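Local coordinates for protein pantothenate synthetase (Francisella tularensis subsp. tularensis, PDB 3QTT) that probably catalyses the ATP-dependent joining of pantoate and beta-alanine into pantothenate through a pantoyl-adenylate intermediate, acting as a homodimer, at residues I26-T31 with N145-G150; A34-H39 with L185-R190; I234-N239 with F256-G261; K98-D103 with L136-I141. One frame throughout, in Å; residues are numbered along the deposited sequence.

Interaction 1 pairs two neighbouring inner strands of a six-stranded parallel sheet, 26-31 and 146-150. Interaction 2, its centre about 16 Å away, continues from the end of strand 26-31 into helix 37-49 and brings in a loop from beyond strand 172-176; both contacts touch the same nucleotide analogue. Interaction 4, also centred about 16 Å from interaction 1, is nested along the chain inside the loop that interaction 1 closes, and its helix 127-142 leads into strand 146-150. Interaction 3 comes last, on the small antiparallel sheet. Interactions 2 and 4 both touch interaction 1, whereas interaction 3 stands apart, its centre about 26 Å from that of interaction 1 and about 35 Å from that of interaction 4.

Interaction 1: residues I26-T31 with N145-G150; sequences IGFVPT and NNLYLG. With ANP (phosphoaminophosphonic acid-adenylate ester), chain C.
With chi1 of 177° in Phe28 and 165° in Leu147, each CG stands anti to its own backbone N, and the two side chains run the same way along one face of the sheet, Phe28 CD1 lying 3.6 Å from Leu147 CD1. That same leucine methyl reaches Pro30, 3.5 Å from its CD, while the proline CD rests over the centre of a Phe28 ring face, so three residues form one apolar cluster. On the other side Tyr148 turns a ring edge to strand 26-31, with Phe28 O near the ring plane and CE2 4.1 Å from CA of Gly27, which has no side chain to obstruct it. The phenol OH is held beyond the contact by Asn50 and Glu49. Parallel pairing of Gly27 with Asn146 and of Phe28 with Leu147 is documented by three backbone bonds: Asn146 N to Ile26 O (2.9 Å), Phe28 N to Asn146 O (2.8 Å) and Tyr148 N to Phe28 O (3.1 Å). Before the strand begins, Asn145 OD1 accepts from Ile26 N at 2.6 Å, the donor lying in the amide plane on a lone pair. At the far end one water donates to both Pro30 O and Tyr148 O and also bonds the ribose O3' of the ATP analogue, to which Gly150 N donates directly at 3.1 Å. The short strand axes cross at -28°, and the nucleotide sits beyond the C-terminal ends of two adjacent inner strands, the location characteristic of the Rossmann-like HUP fold.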
# COMPACT_ATOMS: atom_id res chain seq x y z
N ILE A 26 -0.39 -22.89 2.51
CA ILE A 26 0.92 -22.31 2.39
C ILE A 26 1.21 -21.38 3.57
O ILE A 26 0.49 -20.40 3.84
CB ILE A 26 1.06 -21.55 1.09
CG1 ILE A 26 0.63 -22.44 -0.07
CG2 ILE A 26 2.49 -21.09 0.88
CD1 ILE A 26 0.61 -21.69 -1.41
N GLY A 27 2.23 -21.75 4.34
CA GLY A 27 2.68 -20.88 5.40
C GLY A 27 3.85 -20.05 4.94
O GLY A 27 4.66 -20.51 4.14
N PHE A 28 3.99 -18.87 5.53
CA PHE A 28 5.06 -17.99 5.14
C PHE A 28 5.73 -17.42 6.38
O PHE A 28 5.05 -16.82 7.21
CB PHE A 28 4.53 -16.86 4.26
CG PHE A 28 5.56 -15.85 3.88
CD1 PHE A 28 5.22 -14.51 3.79
CD2 PHE A 28 6.85 -16.22 3.60
CE1 PHE A 28 6.18 -13.56 3.44
CE2 PHE A 28 7.80 -15.26 3.23
CZ PHE A 28 7.46 -13.92 3.16
N VAL A 29 7.03 -17.64 6.53
CA VAL A 29 7.78 -16.90 7.53
C VAL A 29 8.82 -15.95 6.93
O VAL A 29 9.88 -16.40 6.51
CB VAL A 29 8.52 -17.88 8.47
CG1 VAL A 29 9.09 -17.12 9.62
CG2 VAL A 29 7.57 -18.86 9.02
N PRO A 30 8.54 -14.63 6.92
CA PRO A 30 9.59 -13.67 6.47
C PRO A 30 10.68 -13.37 7.53
O PRO A 30 10.37 -13.27 8.73
CB PRO A 30 8.78 -12.41 6.14
CG PRO A 30 7.57 -12.50 7.05
CD PRO A 30 7.24 -13.98 7.16
N THR A 31 11.93 -13.17 7.06
CA THR A 31 13.06 -12.82 7.90
C THR A 31 14.11 -12.03 7.14
O THR A 31 14.12 -11.99 5.92
CB THR A 31 13.82 -14.08 8.37
OG1 THR A 31 14.48 -14.69 7.25
CG2 THR A 31 12.88 -15.09 9.02
N ASN A 145 -1.46 -18.69 2.78
CA ASN A 145 -2.64 -18.90 3.62
C ASN A 145 -2.39 -18.41 5.02
O ASN A 145 -3.27 -17.79 5.62
CB ASN A 145 -2.94 -20.37 3.75
CG ASN A 145 -3.38 -20.96 2.48
OD1 ASN A 145 -2.68 -21.79 1.91
ND2 ASN A 145 -4.53 -20.52 2.01
N ASN A 146 -1.20 -18.72 5.53
CA ASN A 146 -0.80 -18.41 6.91
C ASN A 146 0.52 -17.71 6.96
O ASN A 146 1.46 -18.05 6.23
CB ASN A 146 -0.68 -19.68 7.77
CG ASN A 146 -2.00 -20.36 8.00
OD1 ASN A 146 -2.89 -19.81 8.66
ND2 ASN A 146 -2.14 -21.58 7.48
N LEU A 147 0.61 -16.74 7.86
CA LEU A 147 1.83 -15.97 8.04
C LEU A 147 2.21 -15.95 9.52
O LEU A 147 1.34 -15.79 10.37
CB LEU A 147 1.63 -14.56 7.52
CG LEU A 147 2.65 -13.53 7.94
CD1 LEU A 147 3.81 -13.62 6.99
CD2 LEU A 147 2.02 -12.16 7.87
N TYR A 148 3.51 -16.13 9.81
CA TYR A 148 4.00 -16.26 11.19
C TYR A 148 4.91 -15.16 11.62
O TYR A 148 5.89 -14.86 10.96
CB TYR A 148 4.67 -17.63 11.39
CG TYR A 148 3.71 -18.73 11.05
CD1 TYR A 148 3.04 -19.42 12.06
CD2 TYR A 148 3.41 -19.03 9.71
CE1 TYR A 148 2.11 -20.41 11.76
CE2 TYR A 148 2.49 -20.02 9.40
CZ TYR A 148 1.84 -20.71 10.43
OH TYR A 148 0.92 -21.69 10.14
N LEU A 149 4.57 -14.56 12.75
CA LEU A 149 5.25 -13.39 13.26
C LEU A 149 5.57 -13.56 14.75
O LEU A 149 4.78 -14.18 15.49
CB LEU A 149 4.36 -12.17 13.08
CG LEU A 149 3.91 -11.82 11.67
CD1 LEU A 149 2.92 -10.68 11.69
CD2 LEU A 149 5.12 -11.46 10.85
N GLY A 150 6.72 -13.04 15.17
CA GLY A 150 7.10 -12.99 16.57
C GLY A 150 6.43 -11.88 17.37
O GLY A 150 6.30 -10.75 16.90
PG ANP C . 15.77 -10.11 15.05
O1G ANP C . 15.72 -9.91 16.51
O2G ANP C . 14.33 -10.33 14.45
O3G ANP C . 16.63 -11.35 14.65
PB ANP C . 14.78 -8.20 13.65
O1B ANP C . 13.49 -8.27 14.56
O2B ANP C . 14.97 -6.72 13.32
N3B ANP C . 16.24 -8.78 14.31
PA ANP C . 13.86 -10.35 11.85
O1A ANP C . 14.74 -11.35 11.30
O2A ANP C . 13.11 -9.80 10.65
O3A ANP C . 14.58 -8.96 12.31
O5' ANP C . 12.73 -11.09 12.64
C5' ANP C . 11.93 -11.92 11.83
C4' ANP C . 10.71 -12.57 12.33
O4' ANP C . 11.11 -13.39 13.35
C3' ANP C . 9.79 -11.56 12.94
O3' ANP C . 8.44 -11.92 12.83
C2' ANP C . 10.27 -11.48 14.27
O2' ANP C . 9.30 -11.02 15.16
C1' ANP C . 10.55 -12.89 14.58
N9 ANP C . 11.43 -13.05 15.75
C8 ANP C . 12.60 -12.45 15.96
N7 ANP C . 13.07 -12.79 17.16
C5 ANP C . 12.18 -13.62 17.72
C6 ANP C . 12.16 -14.29 18.94
N6 ANP C . 13.22 -14.16 19.85
N1 ANP C . 11.10 -15.06 19.20
C2 ANP C . 10.09 -15.19 18.33
N3 ANP C . 10.08 -14.56 17.14
C4 ANP C . 11.12 -13.78 16.82
O HOH W 1 8.15 -13.39 10.77

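Interaction 2: residues A34-H39 with L185-R190. With ANP (phosphoaminophosphonic acid-adenylate ester), chain C; BAL (beta-alanine), chain F.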
# COMPACT_ATOMS: atom_id res chain seq x y z
N ALA A 34 20.27 -14.51 9.12
CA ALA A 34 21.04 -14.64 10.35
C ALA A 34 20.15 -15.37 11.36
O ALA A 34 19.81 -14.84 12.41
CB ALA A 34 21.45 -13.30 10.87
N LEU A 35 19.69 -16.55 10.98
CA LEU A 35 18.64 -17.25 11.71
C LEU A 35 19.04 -17.80 13.07
O LEU A 35 20.12 -18.39 13.23
CB LEU A 35 18.08 -18.39 10.87
CG LEU A 35 17.60 -17.86 9.54
CD1 LEU A 35 17.32 -19.02 8.63
CD2 LEU A 35 16.37 -16.97 9.76
N HIS A 36 18.16 -17.60 14.03
CA HIS A 36 18.34 -18.09 15.39
C HIS A 36 17.12 -18.87 15.85
O HIS A 36 16.15 -19.06 15.09
CB HIS A 36 18.65 -16.94 16.36
CG HIS A 36 17.65 -15.81 16.29
ND1 HIS A 36 16.38 -15.90 16.84
CD2 HIS A 36 17.73 -14.58 15.73
CE1 HIS A 36 15.74 -14.77 16.63
NE2 HIS A 36 16.53 -13.95 15.96
N ASN A 37 17.18 -19.32 17.10
CA ASN A 37 16.12 -20.14 17.68
C ASN A 37 14.74 -19.47 17.64
O ASN A 37 13.74 -20.14 17.46
CB ASN A 37 16.49 -20.59 19.10
CG ASN A 37 17.29 -21.88 19.11
OD1 ASN A 37 17.08 -22.76 18.29
ND2 ASN A 37 18.22 -22.00 20.07
N GLY A 38 14.68 -18.16 17.77
CA GLY A 38 13.42 -17.46 17.54
C GLY A 38 12.83 -17.71 16.15
O GLY A 38 11.70 -18.21 16.03
N HIS A 39 13.61 -17.40 15.11
CA HIS A 39 13.21 -17.74 13.75
C HIS A 39 12.72 -19.18 13.76
O HIS A 39 11.56 -19.46 13.45
CB HIS A 39 14.32 -17.53 12.70
CG HIS A 39 14.92 -16.16 12.74
ND1 HIS A 39 14.31 -15.06 12.18
CD2 HIS A 39 16.05 -15.70 13.33
CE1 HIS A 39 15.04 -13.99 12.39
NE2 HIS A 39 16.10 -14.35 13.09
N LEU A 185 16.86 -12.87 28.23
CA LEU A 185 17.22 -12.03 27.10
C LEU A 185 16.69 -12.63 25.80
O LEU A 185 16.97 -13.78 25.51
CB LEU A 185 18.72 -11.83 27.02
CG LEU A 185 19.12 -11.24 25.66
CD1 LEU A 185 19.00 -9.70 25.62
CD2 LEU A 185 20.52 -11.68 25.30
N PRO A 186 15.87 -11.86 25.05
CA PRO A 186 15.24 -12.36 23.81
C PRO A 186 16.29 -12.58 22.75
O PRO A 186 17.16 -11.75 22.62
CB PRO A 186 14.29 -11.22 23.37
CG PRO A 186 14.74 -9.99 24.10
CD PRO A 186 15.43 -10.48 25.37
N LEU A 187 16.20 -13.70 22.03
CA LEU A 187 17.06 -13.94 20.87
C LEU A 187 16.90 -12.83 19.82
O LEU A 187 15.80 -12.40 19.53
CB LEU A 187 16.72 -15.29 20.27
CG LEU A 187 16.87 -16.40 21.33
CD1 LEU A 187 16.27 -17.72 20.86
CD2 LEU A 187 18.34 -16.57 21.75
N SER A 188 18.03 -12.35 19.31
CA SER A 188 18.05 -11.30 18.29
C SER A 188 19.27 -11.48 17.42
O SER A 188 20.34 -11.83 17.91
CB SER A 188 18.09 -9.92 18.92
OG SER A 188 16.86 -9.25 18.70
N SER A 189 19.11 -11.21 16.13
CA SER A 189 20.20 -11.35 15.17
C SER A 189 21.35 -10.41 15.49
O SER A 189 22.51 -10.72 15.26
CB SER A 189 19.68 -11.09 13.77
OG SER A 189 19.40 -12.30 13.11
N ARG A 190 20.99 -9.24 16.00
CA ARG A 190 21.95 -8.20 16.30
C ARG A 190 22.73 -8.54 17.57
O ARG A 190 23.68 -7.85 17.94
CB ARG A 190 21.24 -6.86 16.44
CG ARG A 190 20.57 -6.36 15.14
CD ARG A 190 19.90 -5.00 15.39
NE ARG A 190 19.53 -4.24 14.20
CZ ARG A 190 18.29 -4.19 13.70
NH1 ARG A 190 17.32 -4.89 14.29
NH2 ARG A 190 18.02 -3.45 12.62
PG ANP C . 15.77 -10.11 15.05
O1G ANP C . 15.72 -9.91 16.51
O2G ANP C . 14.33 -10.33 14.45
O3G ANP C . 16.63 -11.35 14.65
PB ANP C . 14.78 -8.20 13.65
O1B ANP C . 13.49 -8.27 14.56
O2B ANP C . 14.97 -6.72 13.32
N3B ANP C . 16.24 -8.78 14.31
PA ANP C . 13.86 -10.35 11.85
O1A ANP C . 14.74 -11.35 11.30
O2A ANP C . 13.11 -9.80 10.65
O3A ANP C . 14.58 -8.96 12.31
O5' ANP C . 12.73 -11.09 12.64
C5' ANP C . 11.93 -11.92 11.83
C4' ANP C . 10.71 -12.57 12.33
O4' ANP C . 11.11 -13.39 13.35
C3' ANP C . 9.79 -11.56 12.94
O3' ANP C . 8.44 -11.92 12.83
C2' ANP C . 10.27 -11.48 14.27
O2' ANP C . 9.30 -11.02 15.16
C1' ANP C . 10.55 -12.89 14.58
N9 ANP C . 11.43 -13.05 15.75
C8 ANP C . 12.60 -12.45 15.96
N7 ANP C . 13.07 -12.79 17.16
C5 ANP C . 12.18 -13.62 17.72
C6 ANP C . 12.16 -14.29 18.94
N6 ANP C . 13.22 -14.16 19.85
N1 ANP C . 11.10 -15.06 19.20
C2 ANP C . 10.09 -15.19 18.33
N3 ANP C . 10.08 -14.56 17.14
C4 ANP C . 11.12 -13.78 16.82
N BAL F . 11.44 -5.29 13.51
CB BAL F . 12.34 -6.13 12.76
CA BAL F . 13.03 -5.53 11.56
C BAL F . 14.18 -4.57 11.73
O BAL F . 14.72 -4.38 12.85
OXT BAL F . 14.64 -3.92 10.74
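His36 and Leu187 pass alongside, heading opposite ways, Leu187 CB approaching the imidazole ND1 at 3.5 Å. Leu187 C and Ser188 N lie over one face of that ring, offset toward its rim, whereas CD2 of His39 lies over the centre of the opposite face. A chi1 of 52° places the His36 ring between its own backbone N and carbonyl carbon. ND1 accepts a weak capping bond from Gly38 N, His36 being the N-cap residue of helix 37-49, while NE2 points the other way and donates to O3G of the nucleotide analogue at 2.9 Å. Ser189 N donates to the same phosphate oxygen, also at 2.9 Å, and His39 NE2 adds a weak, longer bond. Leu187 reaches over the helix start, its CD1 3.4 Å from Asn37 CB, and its carbonyl O accepts the adenine N6 at 3.1 Å. Ser188 OG donates to O1G at 2.6 Å. Extended from CG to NE, Arg190 carries NH1 to O of beta-alanine (3.0 Å), which lies in the plane of the guanidinium at its edge. Residues 36-39 form the HIGH-type motif of this superfamily, with His39 the probable proton donor. The motif lies between strand 26-31 and the body of helix 37-49, and Asp80 of helix 77-86 accepts from Ala34 N and Leu35 N. The partner loop runs between strand 172-176 and helix 196-210, with Ser188 against Leu252 of strand 250-257.

Interaction 3: residues I234-N239 with F256-G261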
# COMPACT_ATOMS: atom_id res chain seq x y z
N ILE A 234 11.37 3.19 28.02
CA ILE A 234 10.72 2.13 28.77
C ILE A 234 9.35 2.68 29.12
O ILE A 234 9.22 3.87 29.39
CB ILE A 234 11.53 1.76 30.03
CG1 ILE A 234 11.06 0.41 30.59
CG2 ILE A 234 11.41 2.83 31.07
CD1 ILE A 234 11.95 -0.16 31.70
N GLN A 235 8.31 1.86 29.03
CA GLN A 235 6.94 2.36 29.17
C GLN A 235 5.98 1.25 29.53
O GLN A 235 6.24 0.08 29.25
CB GLN A 235 6.47 3.02 27.87
CG GLN A 235 6.38 4.54 27.94
CD GLN A 235 6.03 5.17 26.61
OE1 GLN A 235 4.85 5.25 26.23
NE2 GLN A 235 7.05 5.61 25.86
N LYS A 236 4.83 1.62 30.09
CA LYS A 236 3.80 0.64 30.36
C LYS A 236 2.61 0.85 29.42
O LYS A 236 2.18 1.99 29.20
CB LYS A 236 3.36 0.68 31.83
CG LYS A 236 2.48 -0.49 32.23
CD LYS A 236 3.05 -1.24 33.43
CE LYS A 236 2.45 -0.74 34.75
NZ LYS A 236 2.98 -1.43 35.98
N LEU A 237 2.15 -0.24 28.79
CA LEU A 237 0.88 -0.25 28.04
C LEU A 237 -0.00 -1.43 28.43
O LEU A 237 0.29 -2.57 28.08
CB LEU A 237 1.13 -0.36 26.54
CG LEU A 237 1.15 0.93 25.75
CD1 LEU A 237 2.32 1.78 26.22
CD2 LEU A 237 1.21 0.61 24.24
N ASN A 238 -1.14 -1.14 29.07
CA ASN A 238 -1.98 -2.21 29.57
C ASN A 238 -1.11 -3.02 30.53
O ASN A 238 -0.48 -2.44 31.41
CB ASN A 238 -2.52 -3.07 28.41
CG ASN A 238 -3.19 -2.22 27.29
OD1 ASN A 238 -2.65 -2.09 26.18
ND2 ASN A 238 -4.36 -1.67 27.58
N ASN A 239 -1.06 -4.33 30.35
CA ASN A 239 -0.33 -5.18 31.28
C ASN A 239 1.13 -5.33 30.89
O ASN A 239 1.90 -6.05 31.53
CB ASN A 239 -1.01 -6.56 31.42
CG ASN A 239 -0.76 -7.23 32.79
OD1 ASN A 239 -0.17 -8.32 32.88
ND2 ASN A 239 -1.21 -6.57 33.87
N PHE A 256 7.27 -7.49 27.20
CA PHE A 256 6.73 -8.68 27.83
C PHE A 256 5.60 -8.27 28.75
O PHE A 256 5.45 -7.09 29.08
CB PHE A 256 7.81 -9.37 28.65
CG PHE A 256 8.65 -8.42 29.39
CD1 PHE A 256 8.15 -7.76 30.51
CD2 PHE A 256 9.91 -8.08 28.92
CE1 PHE A 256 8.91 -6.82 31.18
CE2 PHE A 256 10.69 -7.15 29.58
CZ PHE A 256 10.19 -6.51 30.72
N LEU A 257 4.79 -9.24 29.16
CA LEU A 257 3.76 -8.96 30.13
C LEU A 257 4.41 -8.46 31.41
O LEU A 257 5.38 -9.05 31.85
CB LEU A 257 2.94 -10.21 30.41
CG LEU A 257 1.56 -10.30 29.77
CD1 LEU A 257 1.15 -8.99 29.17
CD2 LEU A 257 1.52 -11.42 28.75
N LYS A 258 3.89 -7.37 31.97
CA LYS A 258 4.36 -6.87 33.27
C LYS A 258 4.22 -7.95 34.31
O LYS A 258 5.15 -8.24 35.07
CB LYS A 258 3.55 -5.63 33.71
CG LYS A 258 3.80 -5.16 35.16
CD LYS A 258 2.56 -5.34 36.06
CE LYS A 258 2.89 -5.20 37.56
NZ LYS A 258 3.19 -3.80 38.01
N GLU A 259 3.03 -8.55 34.34
CA GLU A 259 2.74 -9.54 35.35
C GLU A 259 3.73 -10.70 35.27
O GLU A 259 4.31 -11.09 36.28
CB GLU A 259 1.27 -9.99 35.28
CG GLU A 259 0.32 -8.95 35.89
CD GLU A 259 -1.08 -9.47 36.15
OE1 GLU A 259 -1.39 -10.59 35.68
OE2 GLU A 259 -1.86 -8.77 36.83
N THR A 260 3.96 -11.21 34.06
CA THR A 260 4.86 -12.35 33.91
C THR A 260 5.97 -12.10 32.88
O THR A 260 5.72 -12.05 31.68
CB THR A 260 4.05 -13.59 33.46
OG1 THR A 260 4.68 -14.20 32.33
CG2 THR A 260 2.61 -13.20 33.08
N GLY A 261 7.20 -11.98 33.35
CA GLY A 261 8.33 -11.90 32.44
C GLY A 261 9.46 -11.06 32.98
O GLY A 261 9.33 -10.45 34.05
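Asn239 and Lys258 supply the backbone link of this contact, a hydrogen bond from Lys258 N to Asn239 O. It is modelled at 2.4 Å with an angle of 150° at the hydrogen, but the position of that oxygen is doubtful, and so are the details of the bond. Van der Waals contact surrounds it. Leu257 CD1 lies 4.0 Å from Asn239 CB, and the Asn239 amide meets CG of Glu259, OD1 coming nearest and ND2 standing 3.5 Å from that carbon. These two side chains cross at about a right angle, their amide and carboxylate planes turned 82° apart. The charged component sets Lys236 NZ 3.1 Å from Lys258 NZ, two like charges with no bond between them. In both, CG is anti to the backbone N, and both chains bend further along, Lys236 at chi2 and chi3 and Lys258 at chi2 and chi4. The topology is that of an antiparallel three-stranded sheet: strand 240-247 runs between the strands that carry these segments, and Asn239 lies in the tight turn leading into it. Lys258 NZ also makes a weak bond to Asp213 O. While both ammonium groups are protonated they are donors only and cannot bond each other; if the modelled proximity is real, it may lower their tendency to stay protonated, or be eased by solvent, and cohesion rests on the packing, with the backbone bond as modelled.

Interaction 4: residues K98-D103 with L136-I141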
# COMPACT_ATOMS: atom_id res chain seq x y z
N LYS A 98 16.98 -4.97 -6.04
CA LYS A 98 16.52 -4.77 -7.40
C LYS A 98 15.24 -5.54 -7.77
O LYS A 98 14.44 -5.03 -8.57
CB LYS A 98 17.65 -5.11 -8.37
CG LYS A 98 17.37 -4.74 -9.80
CD LYS A 98 17.15 -3.24 -9.94
CE LYS A 98 16.89 -2.85 -11.38
NZ LYS A 98 16.65 -1.40 -11.45
N ASP A 99 15.03 -6.75 -7.25
CA ASP A 99 13.77 -7.45 -7.51
C ASP A 99 12.60 -6.98 -6.64
O ASP A 99 11.44 -7.14 -7.02
CB ASP A 99 13.81 -9.00 -7.53
CG ASP A 99 15.18 -9.60 -7.37
OD1 ASP A 99 16.04 -9.02 -6.69
OD2 ASP A 99 15.38 -10.72 -7.89
N ILE A 100 12.87 -6.45 -5.47
CA ILE A 100 11.78 -5.96 -4.65
C ILE A 100 11.36 -4.54 -5.05
O ILE A 100 10.21 -4.15 -4.91
CB ILE A 100 12.10 -6.03 -3.15
CG1 ILE A 100 12.45 -7.47 -2.74
CG2 ILE A 100 10.94 -5.60 -2.38
CD1 ILE A 100 11.42 -8.48 -3.10
N TYR A 101 12.33 -3.78 -5.53
CA TYR A 101 12.17 -2.36 -5.81
C TYR A 101 12.77 -2.02 -7.15
O TYR A 101 13.71 -1.24 -7.21
CB TYR A 101 12.91 -1.53 -4.77
CG TYR A 101 12.42 -1.67 -3.35
CD1 TYR A 101 11.32 -0.93 -2.90
CD2 TYR A 101 13.08 -2.50 -2.45
CE1 TYR A 101 10.89 -1.03 -1.60
CE2 TYR A 101 12.66 -2.63 -1.15
CZ TYR A 101 11.57 -1.90 -0.72
OH TYR A 101 11.15 -2.04 0.58
N PRO A 102 12.24 -2.60 -8.24
CA PRO A 102 12.79 -2.38 -9.59
C PRO A 102 13.01 -0.90 -9.91
O PRO A 102 13.95 -0.54 -10.61
CB PRO A 102 11.70 -2.96 -10.51
CG PRO A 102 10.45 -3.09 -9.62
CD PRO A 102 10.98 -3.35 -8.25
N ASP A 103 12.10 -0.07 -9.46
CA ASP A 103 12.18 1.38 -9.61
C ASP A 103 12.67 2.19 -8.42
O ASP A 103 12.59 3.41 -8.43
CB ASP A 103 10.87 1.91 -10.20
CG ASP A 103 10.49 1.21 -11.50
OD1 ASP A 103 11.40 0.82 -12.24
OD2 ASP A 103 9.29 1.02 -11.77
N LEU A 136 4.02 -5.76 2.61
CA LEU A 136 2.97 -5.78 1.61
C LEU A 136 3.47 -6.47 0.36
O LEU A 136 2.83 -7.39 -0.13
CB LEU A 136 2.52 -4.37 1.25
CG LEU A 136 1.38 -4.31 0.23
CD1 LEU A 136 0.16 -5.14 0.69
CD2 LEU A 136 1.01 -2.87 0.05
N LYS A 137 4.62 -6.03 -0.14
CA LYS A 137 5.18 -6.63 -1.37
C LYS A 137 5.43 -8.12 -1.20
O LYS A 137 5.17 -8.90 -2.10
CB LYS A 137 6.48 -5.95 -1.82
CG LYS A 137 6.34 -4.62 -2.57
CD LYS A 137 7.68 -3.92 -2.65
CE LYS A 137 7.61 -2.60 -3.38
NZ LYS A 137 7.70 -2.75 -4.87
N LEU A 138 5.95 -8.51 -0.04
CA LEU A 138 6.21 -9.93 0.18
C LEU A 138 4.91 -10.72 0.18
O LEU A 138 4.87 -11.83 -0.33
CB LEU A 138 7.04 -10.17 1.45
CG LEU A 138 8.50 -9.66 1.44
CD1 LEU A 138 9.13 -9.82 2.82
CD2 LEU A 138 9.40 -10.27 0.32
N LEU A 139 3.84 -10.14 0.71
CA LEU A 139 2.60 -10.89 0.80
C LEU A 139 1.99 -11.05 -0.55
O LEU A 139 1.39 -12.07 -0.86
CB LEU A 139 1.62 -10.19 1.72
CG LEU A 139 1.97 -10.43 3.17
CD1 LEU A 139 1.00 -9.71 4.02
CD2 LEU A 139 1.99 -11.94 3.46
N GLN A 140 2.11 -10.01 -1.35
CA GLN A 140 1.59 -10.01 -2.69
C GLN A 140 2.28 -11.06 -3.53
O GLN A 140 1.66 -11.74 -4.32
CB GLN A 140 1.80 -8.63 -3.31
CG GLN A 140 0.89 -7.58 -2.72
CD GLN A 140 -0.56 -7.88 -3.03
OE1 GLN A 140 -1.21 -8.66 -2.34
NE2 GLN A 140 -1.08 -7.27 -4.10
N ILE A 141 3.58 -11.19 -3.35
CA ILE A 141 4.36 -12.17 -4.08
C ILE A 141 4.10 -13.61 -3.63
O ILE A 141 3.94 -14.51 -4.46
CB ILE A 141 5.86 -11.89 -3.91
CG1 ILE A 141 6.27 -10.57 -4.57
CG2 ILE A 141 6.68 -13.04 -4.41
CD1 ILE A 141 7.56 -10.01 -3.92
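Ile100 and Lys137 make the nearest backbone approach, 7.4 Å between CA atoms, where helix 97-100 ends and Tyr101 is the first residue to leave helical angles, against a continuous turn of helix 127-142. This is a helix end docked on a helix flank in the Rossmann-like ligase domain, at the dimer interface. The end of the short helix offers Ile100 O, and Lys137 uses it: NZ donates at 2.9 Å, nearly in line with the carbonyl bond (C=O...N angle 168°). Lys137 stays extended through its middle and bends only at its last torsion, chi4 -84°, which swings NZ onto the oxygen. The same ammonium forms a salt bridge with Asp166 of the second subunit, so a buried lysine has both a carbonyl and a carboxylate to answer its charge, and one side chain ties the helix end to the partner subunit. The aliphatic part of Lys137 lies alongside Ile100, running counter to it, CD 3.7 Å from Ile100 CG2. That methyl also lies over one face of the Tyr101 ring, toward its rim. Beyond it, CD1 of Ile100 meets Ile141 CD1, one turn further along than Lys137, at 4.2 Å, and more loosely Leu138 CD2, next to Lys137, at 4.4 Å. From within the short helix, Lys98 NZ donates to Pro102 O, just past its end, at 3.0 Å, tying the turn back to the helix. Tyr101 OH is hydrogen-bonded to Thr62 OG1, and its ring meets Lys137 obliquely, CE1 standing 4.0 Å from the lysine CE.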